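Local coordinates for protein serine racemase (Enterococcus faecalis, PDB 4ECL) that belongs to the alanine racemase family and, as the cytoplasmic part of VanTG, pairs a TIM-type barrel with a beta-rich C-terminal domain, at residues A[222-226]-A[241-245]; A[247-253]-A[278-282]; A[263-269]-A[308-312]; A[272-276]-A[321-325]. The contacts are given in a common frame with arbitrary orientation. Residue numbers count along the deposited sequence, not the author numbering.

Contact 1: A[222-226]-A[241-245]; sequences VALYG and LRPVL. With SO4 (sulfate ion), chain G.
A glycine with positive phi is pressed directly against the opposing backbone: G226 (phi/psi 77/22) brings its CA to 3.3 Å from R242 O in a CA-H...O contact of 166°, where a CB would clash with R242 O and P243 N. Just before it, V222-L224 have helical backbone angles, with Y225 N bonded to V222 O and G226 N to A223 O, each at 3.0 Å. Segment 241-245 is extended up to P243. The CA atoms of G226 and P243 approach to 4.2 Å, those of Y225 and V244 to 5.4 Å. V244 N donates to Y225 O (3.2 Å); a water joins Y225 O (2.8 Å) to L245 N (2.9 Å), and another joins G226 O (2.7 Å) to L241 O (3.2 Å). L241 (m, t) sets CD1 3.9 Å from A223 CB, while V244 (t) places CG2 4.0 Å from L224 O. The Y225 side chain (m) stacks on H44 and bonds to V36 O. V222 N donates to sulfate O3 (3.0 Å), and G221 N, S204 OG and Y42 OH hydrogen-bond the ion. Lying just past strand 217-220 of the TIM-type barrel, this anion site probably matches the cofactor-phosphate site of alanine racemases.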
loop_
_atom_site.group_PDB
_atom_site.type_symbol
_atom_site.label_atom_id
_atom_site.label_comp_id
_atom_site.label_asym_id
_atom_site.label_seq_id
_atom_site.Cartn_x
_atom_site.Cartn_y
_atom_site.Cartn_z
ATOM N N VAL A 222 -7.986 -16.246 -0.465
ATOM C CA VAL A 222 -6.865 -16.513 -1.367
ATOM C C VAL A 222 -7.153 -17.585 -2.421
ATOM O O VAL A 222 -6.717 -17.449 -3.562
ATOM C CB VAL A 222 -5.561 -16.874 -0.612
ATOM C CG1 VAL A 222 -5.051 -15.683 0.170
ATOM C CG2 VAL A 222 -5.775 -18.097 0.309
ATOM N N ALA A 223 -7.889 -18.636 -2.054
ATOM C CA ALA A 223 -8.182 -19.708 -3.001
ATOM C C ALA A 223 -8.965 -19.173 -4.190
ATOM O O ALA A 223 -8.747 -19.590 -5.331
ATOM C CB ALA A 223 -8.951 -20.864 -2.324
ATOM N N LEU A 224 -9.883 -18.250 -3.923
ATOM C CA LEU A 224 -10.688 -17.673 -4.989
ATOM C C LEU A 224 -9.793 -16.981 -6.023
ATOM O O LEU A 224 -10.096 -16.959 -7.222
ATOM C CB LEU A 224 -11.677 -16.681 -4.396
ATOM C CG LEU A 224 -12.612 -15.950 -5.352
ATOM C CD1 LEU A 224 -13.638 -16.894 -5.894
ATOM C CD2 LEU A 224 -13.277 -14.755 -4.672
ATOM N N TYR A 225 -8.675 -16.444 -5.556
ATOM C CA TYR A 225 -7.771 -15.690 -6.423
ATOM C C TYR A 225 -6.663 -16.566 -7.012
ATOM O O TYR A 225 -5.785 -16.092 -7.737
ATOM C CB TYR A 225 -7.210 -14.478 -5.666
ATOM C CG TYR A 225 -8.315 -13.593 -5.128
ATOM C CD1 TYR A 225 -9.149 -12.893 -5.994
ATOM C CD2 TYR A 225 -8.544 -13.478 -3.765
ATOM C CE1 TYR A 225 -10.170 -12.088 -5.520
ATOM C CE2 TYR A 225 -9.565 -12.672 -3.276
ATOM C CZ TYR A 225 -10.374 -11.981 -4.162
ATOM O OH TYR A 225 -11.400 -11.186 -3.693
ATOM N N GLY A 226 -6.713 -17.851 -6.694
ATOM C CA GLY A 226 -5.871 -18.831 -7.361
ATOM C C GLY A 226 -4.444 -18.808 -6.868
ATOM O O GLY A 226 -3.516 -19.239 -7.557
ATOM N N LEU A 241 -6.568 -24.723 -8.962
ATOM C CA LEU A 241 -6.835 -23.288 -8.880
ATOM C C LEU A 241 -5.858 -22.512 -9.769
ATOM O O LEU A 241 -4.671 -22.845 -9.849
ATOM C CB LEU A 241 -6.743 -22.818 -7.429
ATOM C CG LEU A 241 -7.737 -23.520 -6.507
ATOM C CD1 LEU A 241 -7.419 -23.229 -5.056
ATOM C CD2 LEU A 241 -9.162 -23.099 -6.860
ATOM N N ARG A 242 -6.357 -21.494 -10.457
ATOM C CA ARG A 242 -5.521 -20.789 -11.422
ATOM C C ARG A 242 -5.373 -19.306 -11.052
ATOM O O ARG A 242 -6.353 -18.672 -10.672
ATOM C CB ARG A 242 -6.082 -20.967 -12.830
ATOM C CG ARG A 242 -6.142 -22.442 -13.255
ATOM C CD ARG A 242 -6.681 -22.638 -14.658
ATOM N NE ARG A 242 -6.806 -24.059 -14.970
ATOM C CZ ARG A 242 -7.644 -24.557 -15.873
ATOM N NH1 ARG A 242 -8.448 -23.754 -16.560
ATOM N NH2 ARG A 242 -7.687 -25.867 -16.081
ATOM N N PRO A 243 -4.146 -18.757 -11.170
ATOM C CA PRO A 243 -3.877 -17.373 -10.741
ATOM C C PRO A 243 -4.680 -16.356 -11.546
ATOM O O PRO A 243 -4.745 -16.436 -12.779
ATOM C CB PRO A 243 -2.377 -17.197 -11.020
ATOM C CG PRO A 243 -2.047 -18.231 -12.059
ATOM C CD PRO A 243 -2.954 -19.397 -11.751
ATOM N N VAL A 244 -5.298 -15.419 -10.839
ATOM C CA VAL A 244 -6.152 -14.416 -11.459
ATOM C C VAL A 244 -5.393 -13.123 -11.792
ATOM O O VAL A 244 -5.661 -12.473 -12.815
ATOM C CB VAL A 244 -7.359 -14.100 -10.545
ATOM C CG1 VAL A 244 -8.181 -12.936 -11.096
ATOM C CG2 VAL A 244 -8.229 -15.347 -10.371
ATOM N N LEU A 245 -4.443 -12.757 -10.931
ATOM C CA LEU A 245 -3.775 -11.461 -11.055
ATOM C C LEU A 245 -2.427 -11.509 -11.759
ATOM O O LEU A 245 -1.584 -12.355 -11.458
ATOM C CB LEU A 245 -3.602 -10.824 -9.669
ATOM C CG LEU A 245 -2.933 -9.449 -9.558
ATOM C CD1 LEU A 245 -3.523 -8.674 -8.386
ATOM C CD2 LEU A 245 -1.412 -9.579 -9.393
HETATM S S SO4 G . -8.538 -16.667 3.326
HETATM O O1 SO4 G . -9.289 -15.878 4.309
HETATM O O2 SO4 G . -9.471 -17.495 2.561
HETATM O O3 SO4 G . -7.844 -15.738 2.438
HETATM O O4 SO4 G . -7.554 -17.495 4.013
HETATM O O HOH W 1 -4.384 -13.747 -8.214
HETATM O O HOH W 2 -2.102 -21.196 -8.829
#

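Contact 2: A[247-253]-A[278-282]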
loop_
_atom_site.group_PDB
_atom_site.type_symbol
_atom_site.label_atom_id
_atom_site.label_comp_id
_atom_site.label_asym_id
_atom_site.label_seq_id
_atom_site.Cartn_x
_atom_site.Cartn_y
_atom_site.Cartn_z
ATOM N N LEU A 247 0.801 -8.617 -12.683
ATOM C CA LEU A 247 1.338 -7.259 -12.515
ATOM C C LEU A 247 2.337 -6.919 -13.627
ATOM O O LEU A 247 3.333 -7.630 -13.823
ATOM C CB LEU A 247 2.014 -7.114 -11.157
ATOM C CG LEU A 247 2.717 -5.780 -10.852
ATOM C CD1 LEU A 247 1.735 -4.620 -10.818
ATOM C CD2 LEU A 247 3.499 -5.877 -9.553
ATOM N N LYS A 248 2.077 -5.822 -14.338
ATOM C CA LYS A 248 2.813 -5.509 -15.568
ATOM C C LYS A 248 3.327 -4.074 -15.563
ATOM O O LYS A 248 2.761 -3.208 -14.898
ATOM C CB LYS A 248 1.906 -5.667 -16.785
ATOM C CG LYS A 248 1.153 -6.970 -16.871
ATOM C CD LYS A 248 1.964 -8.048 -17.541
ATOM C CE LYS A 248 1.075 -9.237 -17.857
ATOM N NZ LYS A 248 1.773 -10.294 -18.625
ATOM N N ALA A 249 4.388 -3.825 -16.326
ATOM C CA ALA A 249 4.910 -2.465 -16.485
ATOM C C ALA A 249 5.703 -2.343 -17.783
ATOM O O ALA A 249 6.404 -3.280 -18.174
ATOM C CB ALA A 249 5.768 -2.065 -15.279
ATOM N N LYS A 250 5.580 -1.197 -18.453
ATOM C CA LYS A 250 6.261 -0.968 -19.731
ATOM C C LYS A 250 7.572 -0.200 -19.608
ATOM O O LYS A 250 7.615 0.856 -18.975
ATOM C CB LYS A 250 5.320 -0.272 -20.723
ATOM C CG LYS A 250 4.299 -1.251 -21.316
ATOM C CD LYS A 250 3.201 -0.541 -22.078
ATOM C CE LYS A 250 2.149 -1.529 -22.560
ATOM N NZ LYS A 250 1.085 -0.842 -23.343
ATOM N N VAL A 251 8.630 -0.740 -20.218
ATOM C CA VAL A 251 9.948 -0.101 -20.242
ATOM C C VAL A 251 9.880 1.326 -20.788
ATOM O O VAL A 251 9.277 1.581 -21.830
ATOM C CB VAL A 251 10.952 -0.886 -21.127
ATOM C CG1 VAL A 251 12.294 -0.193 -21.132
ATOM C CG2 VAL A 251 11.088 -2.337 -20.656
ATOM N N VAL A 252 10.496 2.261 -20.072
ATOM C CA VAL A 252 10.459 3.659 -20.481
ATOM C C VAL A 252 11.813 4.139 -20.971
ATOM O O VAL A 252 11.917 5.213 -21.560
ATOM C CB VAL A 252 10.016 4.565 -19.319
ATOM C CG1 VAL A 252 8.579 4.259 -18.952
ATOM C CG2 VAL A 252 10.939 4.367 -18.130
ATOM N N LEU A 253 12.848 3.342 -20.720
ATOM C CA LEU A 253 14.194 3.685 -21.153
ATOM C C LEU A 253 15.134 2.490 -21.098
ATOM O O LEU A 253 15.012 1.635 -20.224
ATOM C CB LEU A 253 14.783 4.807 -20.292
ATOM C CG LEU A 253 16.134 5.253 -20.862
ATOM C CD1 LEU A 253 15.884 6.005 -22.162
ATOM C CD2 LEU A 253 16.970 6.059 -19.892
ATOM N N ALA A 278 17.049 -1.748 -18.330
ATOM C CA ALA A 278 15.732 -1.231 -18.657
ATOM C C ALA A 278 15.134 -0.562 -17.438
ATOM O O ALA A 278 15.188 -1.093 -16.325
ATOM C CB ALA A 278 14.823 -2.330 -19.160
ATOM N N ILE A 279 14.549 0.606 -17.645
ATOM C CA ILE A 279 13.905 1.308 -16.548
ATOM C C ILE A 279 12.404 1.077 -16.615
ATOM O O ILE A 279 11.782 1.320 -17.653
ATOM C CB ILE A 279 14.209 2.815 -16.601
ATOM C CG1 ILE A 279 15.724 3.042 -16.608
ATOM C CG2 ILE A 279 13.567 3.524 -15.431
ATOM C CD1 ILE A 279 16.415 2.518 -15.361
ATOM N N LEU A 280 11.842 0.596 -15.509
ATOM C CA LEU A 280 10.405 0.367 -15.374
ATOM C C LEU A 280 9.785 1.421 -14.459
ATOM O O LEU A 280 10.318 1.720 -13.393
ATOM C CB LEU A 280 10.144 -1.018 -14.790
ATOM C CG LEU A 280 10.609 -2.224 -15.611
ATOM C CD1 LEU A 280 10.314 -3.516 -14.874
ATOM C CD2 LEU A 280 9.949 -2.234 -16.985
ATOM N N PRO A 281 8.644 1.976 -14.868
ATOM C CA PRO A 281 7.970 3.051 -14.142
ATOM C C PRO A 281 7.054 2.466 -13.085
ATOM O O PRO A 281 5.864 2.771 -13.044
ATOM C CB PRO A 281 7.151 3.721 -15.237
ATOM C CG PRO A 281 6.761 2.562 -16.126
ATOM C CD PRO A 281 7.913 1.594 -16.086
ATOM N N ILE A 282 7.608 1.589 -12.256
ATOM C CA ILE A 282 6.888 1.063 -11.111
ATOM C C ILE A 282 7.824 1.011 -9.913
ATOM O O ILE A 282 8.990 0.624 -10.038
ATOM C CB ILE A 282 6.297 -0.329 -11.376
ATOM C CG1 ILE A 282 5.431 -0.776 -10.196
ATOM C CG2 ILE A 282 7.394 -1.360 -11.623
ATOM C CD1 ILE A 282 4.807 -2.176 -10.430
#
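Two backbone hydrogen bonds join the segments, both made by I279: its O accepts V252 N (2.9 Å, 173°) and its N donates to L253 O (2.8 Å, 165°). V251 CA also approaches I279 O (3.5 Å), and A278 CA approaches L253 O (3.3 Å). Beside these bonds V251 CG2 packs on L280 CD2 and V252 CG1 on P281 CG, both at 3.8 Å; V252 also packs on Y86 of the second subunit. Strand 245-257, the antiparallel neighbour of 275-280 in the mixed sheet of the C-terminal domain, is interrupted here, and the axes of 247-250 and 278-280 cross at 122°, so pairing does not extend toward L247. There P281, which has no N-H to offer, sets CD 3.0 Å from K250 O and centres an inverse gamma turn closed by a weak I282 N to L280 O bond (2.9 Å). In this divergent part L247 CD1 meets I282 CD1 (3.9 Å). Backbone groups of L247-K250 find partners elsewhere: L247 with L335 and I336, K248 with Y8, A249 with A333, K250 with R6. K248 NZ bonds to T334 OG1. The chemistry thus implies a seam with two backbone hydrogen bonds at one end and aliphatic packing along its whole length.

Contact 3: A[263-269]-A[308-312]; sequences VGYSRAF and IVGKI
Segment 308-312 enters through I308, near the end of strand 304-309; the I308 backbone bonds to S297. V309 (m) points at the loop 263-269: its CB stands 4.0 Å from the centroid of the F269 ring (chi1 t, chi2 65°), 5° off the normal, a CH-pi contact, with V309 CG1 4.0 Å from F269 CE1. V263 (t) adds CG2 at 4.3 Å from V309 CG2. G310 turns the chain with phi/psi 74/-172; its CA lies 3.8 Å from S266 OG and its N 3.8 Å from F269 CB, the F269 and G310 CA atoms being 5.2 Å apart. A CB on G310 would sit tightly, 3.1 Å from V263 O. Facing this glycine is a type I beta turn, S266 to F269, closed by F269 N to S266 O (3.0 Å), in a loop of the C-terminal beta domain from which Y265 stacks on F174 of the second subunit. No direct hydrogen bond joins the segments, but a water accepts from G310 N (2.8 Å) and donates to A268 O (3.2 Å). K311 (m, m, m, t) has CG 3.7 Å from S266 CB and CD 4.1 Å from A268 CB, while K311 O accepts from R132 NH2 of the second subunit.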
loop_
_atom_site.group_PDB
_atom_site.type_symbol
_atom_site.label_atom_id
_atom_site.label_comp_id
_atom_site.label_asym_id
_atom_site.label_seq_id
_atom_site.Cartn_x
_atom_site.Cartn_y
_atom_site.Cartn_z
ATOM N N VAL A 263 24.010 1.610 -10.617
ATOM C CA VAL A 263 22.717 2.234 -10.857
ATOM C C VAL A 263 22.215 2.801 -9.534
ATOM O O VAL A 263 22.106 2.076 -8.537
ATOM C CB VAL A 263 21.682 1.243 -11.421
ATOM C CG1 VAL A 263 20.314 1.915 -11.555
ATOM C CG2 VAL A 263 22.147 0.684 -12.765
ATOM N N GLY A 264 21.925 4.100 -9.526
ATOM C CA GLY A 264 21.513 4.785 -8.310
ATOM C C GLY A 264 22.625 4.824 -7.281
ATOM O O GLY A 264 22.366 4.948 -6.085
ATOM N N TYR A 265 23.864 4.710 -7.765
ATOM C CA TYR A 265 25.091 4.616 -6.948
ATOM C C TYR A 265 25.084 3.676 -5.731
ATOM O O TYR A 265 26.115 3.495 -5.081
ATOM C CB TYR A 265 25.642 5.998 -6.548
ATOM C CG TYR A 265 27.048 5.912 -5.973
ATOM C CD1 TYR A 265 28.090 5.371 -6.724
ATOM C CD2 TYR A 265 27.324 6.321 -4.670
ATOM C CE1 TYR A 265 29.370 5.268 -6.208
ATOM C CE2 TYR A 265 28.608 6.220 -4.143
ATOM C CZ TYR A 265 29.624 5.693 -4.921
ATOM O OH TYR A 265 30.900 5.586 -4.415
ATOM N N SER A 266 23.943 3.076 -5.420
ATOM C CA SER A 266 23.907 2.100 -4.346
ATOM C C SER A 266 24.965 1.047 -4.623
ATOM O O SER A 266 24.958 0.398 -5.670
ATOM C CB SER A 266 22.534 1.435 -4.231
ATOM O OG SER A 266 22.273 0.597 -5.348
ATOM N N ARG A 267 25.880 0.888 -3.673
ATOM C CA ARG A 267 26.890 -0.168 -3.713
ATOM C C ARG A 267 26.238 -1.553 -3.856
ATOM O O ARG A 267 26.914 -2.578 -3.949
ATOM C CB ARG A 267 27.798 -0.090 -2.475
ATOM C CG ARG A 267 27.179 -0.561 -1.152
ATOM C CD ARG A 267 25.997 0.293 -0.691
ATOM N NE ARG A 267 26.245 1.723 -0.836
ATOM C CZ ARG A 267 26.801 2.486 0.099
ATOM N NH1 ARG A 267 27.173 1.956 1.257
ATOM N NH2 ARG A 267 26.987 3.782 -0.125
ATOM N N ALA A 268 24.911 -1.550 -3.889
ATOM C CA ALA A 268 24.085 -2.712 -4.137
ATOM C C ALA A 268 24.298 -3.324 -5.515
ATOM O O ALA A 268 23.954 -4.497 -5.748
ATOM C CB ALA A 268 22.649 -2.308 -3.994
ATOM N N PHE A 269 24.823 -2.520 -6.436
ATOM C CA PHE A 269 25.040 -2.983 -7.798
ATOM C C PHE A 269 26.222 -2.323 -8.479
ATOM O O PHE A 269 26.269 -1.107 -8.624
ATOM C CB PHE A 269 23.805 -2.757 -8.658
ATOM C CG PHE A 269 23.988 -3.189 -10.089
ATOM C CD1 PHE A 269 24.184 -4.522 -10.399
ATOM C CD2 PHE A 269 23.969 -2.262 -11.118
ATOM C CE1 PHE A 269 24.356 -4.927 -11.705
ATOM C CE2 PHE A 269 24.131 -2.664 -12.431
ATOM C CZ PHE A 269 24.330 -3.994 -12.723
ATOM N N ILE A 308 16.325 -7.571 -11.024
ATOM C CA ILE A 308 16.239 -6.194 -10.586
ATOM C C ILE A 308 17.623 -5.728 -10.141
ATOM O O ILE A 308 18.314 -6.426 -9.397
ATOM C CB ILE A 308 15.238 -6.047 -9.445
ATOM C CG1 ILE A 308 13.862 -6.543 -9.902
ATOM C CG2 ILE A 308 15.187 -4.600 -8.982
ATOM C CD1 ILE A 308 12.856 -6.677 -8.782
ATOM N N VAL A 309 18.037 -4.558 -10.618
ATOM C CA VAL A 309 19.353 -4.030 -10.279
ATOM C C VAL A 309 19.230 -2.757 -9.437
ATOM O O VAL A 309 18.414 -1.878 -9.730
ATOM C CB VAL A 309 20.214 -3.794 -11.540
ATOM C CG1 VAL A 309 20.394 -5.097 -12.297
ATOM C CG2 VAL A 309 19.569 -2.769 -12.443
ATOM N N GLY A 310 20.017 -2.690 -8.366
ATOM C CA GLY A 310 20.002 -1.550 -7.468
ATOM C C GLY A 310 18.767 -1.538 -6.584
ATOM O O GLY A 310 17.984 -2.492 -6.578
ATOM N N LYS A 311 18.586 -0.450 -5.844
ATOM C CA LYS A 311 17.440 -0.320 -4.950
ATOM C C LYS A 311 16.182 0.016 -5.742
ATOM O O LYS A 311 16.253 0.646 -6.811
ATOM C CB LYS A 311 17.696 0.766 -3.908
ATOM C CG LYS A 311 19.064 0.683 -3.250
ATOM C CD LYS A 311 19.227 -0.626 -2.481
ATOM C CE LYS A 311 18.351 -0.666 -1.228
ATOM N NZ LYS A 311 18.575 -1.893 -0.397
ATOM N N ILE A 312 15.040 -0.424 -5.226
ATOM C CA ILE A 312 13.750 -0.077 -5.800
ATOM C C ILE A 312 13.337 1.297 -5.299
ATOM O O ILE A 312 13.399 1.567 -4.111
ATOM C CB ILE A 312 12.677 -1.111 -5.427
ATOM C CG1 ILE A 312 13.057 -2.482 -5.997
ATOM C CG2 ILE A 312 11.313 -0.666 -5.939
ATOM C CD1 ILE A 312 12.055 -3.585 -5.700
HETATM O O HOH W 3 21.373 -5.034 -7.616
#

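Contact 4: A[272-276]-A[321-325]; sequences TRDSL and VTDIP
R273 lays one face of its guanidinium over T322 CG2, with NH2 3.4 Å from T322 CB, before reaching D323. The side chain is extended past chi1 (p, t, t), and NH2 forms a salt bridge with the carboxylate: 3.0 Å to D323 OD2 at 165°, and a weak hydrogen bond of 2.7 Å to D323 OD1 (119°). R273 O in turn accepts S275 OG (2.9 Å). Strand 275-276 then runs beside 321-325, the CA atoms of L276 and T322 being 4.6 Å apart. Both backbone polar groups of L276 bond to 321-325: its N donates to T322 OG1 (3.1 Å; T322 chi1 m) and its O accepts from V321 N (2.9 Å). T322 OG1 also bonds to D320 OD1. L276 CB packs on V321 CG2 at 3.9 Å. V321 to I324 form a type I beta turn, with I324 N to V321 O at 3.0 Å, through which the chain leaves strand 317-320, the antiparallel neighbour of 275-280 in the C-terminal beta sheet.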
loop_
_atom_site.group_PDB
_atom_site.type_symbol
_atom_site.label_atom_id
_atom_site.label_comp_id
_atom_site.label_asym_id
_atom_site.label_seq_id
_atom_site.Cartn_x
_atom_site.Cartn_y
_atom_site.Cartn_z
ATOM N N THR A 272 29.469 -6.052 -13.664
ATOM C CA THR A 272 30.667 -6.868 -13.815
ATOM C C THR A 272 31.019 -6.957 -15.288
ATOM O O THR A 272 31.987 -7.616 -15.679
ATOM C CB THR A 272 30.434 -8.294 -13.309
ATOM O OG1 THR A 272 29.882 -9.082 -14.368
ATOM C CG2 THR A 272 29.478 -8.292 -12.128
ATOM N N ARG A 273 30.208 -6.294 -16.102
ATOM C CA ARG A 273 30.396 -6.279 -17.544
ATOM C C ARG A 273 29.640 -5.093 -18.127
ATOM O O ARG A 273 28.859 -4.441 -17.425
ATOM C CB ARG A 273 29.868 -7.577 -18.149
ATOM C CG ARG A 273 28.381 -7.818 -17.907
ATOM C CD ARG A 273 27.962 -9.161 -18.483
ATOM N NE ARG A 273 26.515 -9.348 -18.477
ATOM C CZ ARG A 273 25.905 -10.425 -18.964
ATOM N NH1 ARG A 273 26.622 -11.410 -19.492
ATOM N NH2 ARG A 273 24.582 -10.517 -18.922
ATOM N N ASP A 274 29.872 -4.805 -19.403
ATOM C CA ASP A 274 29.098 -3.769 -20.076
ATOM C C ASP A 274 27.661 -4.247 -20.191
ATOM O O ASP A 274 27.397 -5.332 -20.717
ATOM C CB ASP A 274 29.678 -3.457 -21.453
ATOM C CG ASP A 274 30.979 -2.689 -21.371
ATOM O OD1 ASP A 274 31.617 -2.713 -20.294
ATOM O OD2 ASP A 274 31.364 -2.067 -22.382
ATOM N N SER A 275 26.733 -3.443 -19.691
ATOM C CA SER A 275 25.372 -3.920 -19.513
ATOM C C SER A 275 24.314 -3.051 -20.176
ATOM O O SER A 275 24.557 -1.890 -20.523
ATOM C CB SER A 275 25.052 -4.056 -18.020
ATOM O OG SER A 275 25.964 -4.932 -17.380
ATOM N N LEU A 276 23.138 -3.641 -20.348
ATOM C CA LEU A 276 21.954 -2.916 -20.764
ATOM C C LEU A 276 20.953 -2.924 -19.615
ATOM O O LEU A 276 20.653 -3.980 -19.043
ATOM C CB LEU A 276 21.330 -3.562 -21.994
ATOM C CG LEU A 276 22.012 -3.238 -23.317
ATOM C CD1 LEU A 276 21.394 -4.071 -24.440
ATOM C CD2 LEU A 276 21.885 -1.755 -23.603
ATOM N N VAL A 321 18.839 -6.224 -18.737
ATOM C CA VAL A 321 18.412 -6.865 -19.986
ATOM C C VAL A 321 19.583 -7.150 -20.921
ATOM O O VAL A 321 19.399 -7.305 -22.131
ATOM C CB VAL A 321 17.309 -6.056 -20.710
ATOM C CG1 VAL A 321 16.025 -6.064 -19.878
ATOM C CG2 VAL A 321 17.764 -4.634 -20.973
ATOM N N THR A 322 20.778 -7.238 -20.340
ATOM C CA THR A 322 22.001 -7.501 -21.092
ATOM C C THR A 322 21.877 -8.722 -22.014
ATOM O O THR A 322 22.423 -8.734 -23.118
ATOM C CB THR A 322 23.215 -7.680 -20.148
ATOM O OG1 THR A 322 23.285 -6.579 -19.234
ATOM C CG2 THR A 322 24.520 -7.746 -20.947
ATOM N N ASP A 323 21.140 -9.735 -21.571
ATOM C CA ASP A 323 21.001 -10.963 -22.350
ATOM C C ASP A 323 19.614 -11.125 -22.977
ATOM O O ASP A 323 19.180 -12.245 -23.248
ATOM C CB ASP A 323 21.312 -12.189 -21.485
ATOM C CG ASP A 323 22.648 -12.081 -20.772
ATOM O OD1 ASP A 323 23.518 -11.325 -21.239
ATOM O OD2 ASP A 323 22.826 -12.755 -19.734
ATOM N N ILE A 324 18.914 -10.014 -23.200
ATOM C CA ILE A 324 17.596 -10.069 -23.831
ATOM C C ILE A 324 17.514 -9.039 -24.952
ATOM O O ILE A 324 17.195 -7.878 -24.710
ATOM C CB ILE A 324 16.449 -9.785 -22.827
ATOM C CG1 ILE A 324 16.671 -10.521 -21.498
ATOM C CG2 ILE A 324 15.102 -10.153 -23.447
ATOM C CD1 ILE A 324 15.662 -10.163 -20.412
ATOM N N PRO A 325 17.816 -9.452 -26.190
ATOM C CA PRO A 325 17.867 -8.439 -27.258
ATOM C C PRO A 325 16.498 -7.837 -27.594
ATOM O O PRO A 325 16.424 -6.677 -28.008
ATOM C CB PRO A 325 18.467 -9.191 -28.456
ATOM C CG PRO A 325 18.368 -10.636 -28.118
ATOM C CD PRO A 325 18.297 -10.772 -26.622
#

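In the fold
Contact 1 comes first and stands apart: it closes the loop between strands 217-220 and 245-257, where the barrel gives way to the C-terminal domain, before any other contact opens. Segment 241-245 leads almost directly into 247-253, which starts contact 2. Before that contact closes at 278-282, the chain passes 263-269 and 272-276, whose partners 308-312 and 321-325 come later; contacts 2, 3 and 4 therefore all cross one another, and none nests. These three lie in the C-terminal beta domain, with centres about 15 to 16 Å apart. Contacts 2 and 4 share strand 275-280 and touch, A278 N lying 4.0 Å from V321 CG2. Contacts 2 and 3 also reach the second subunit.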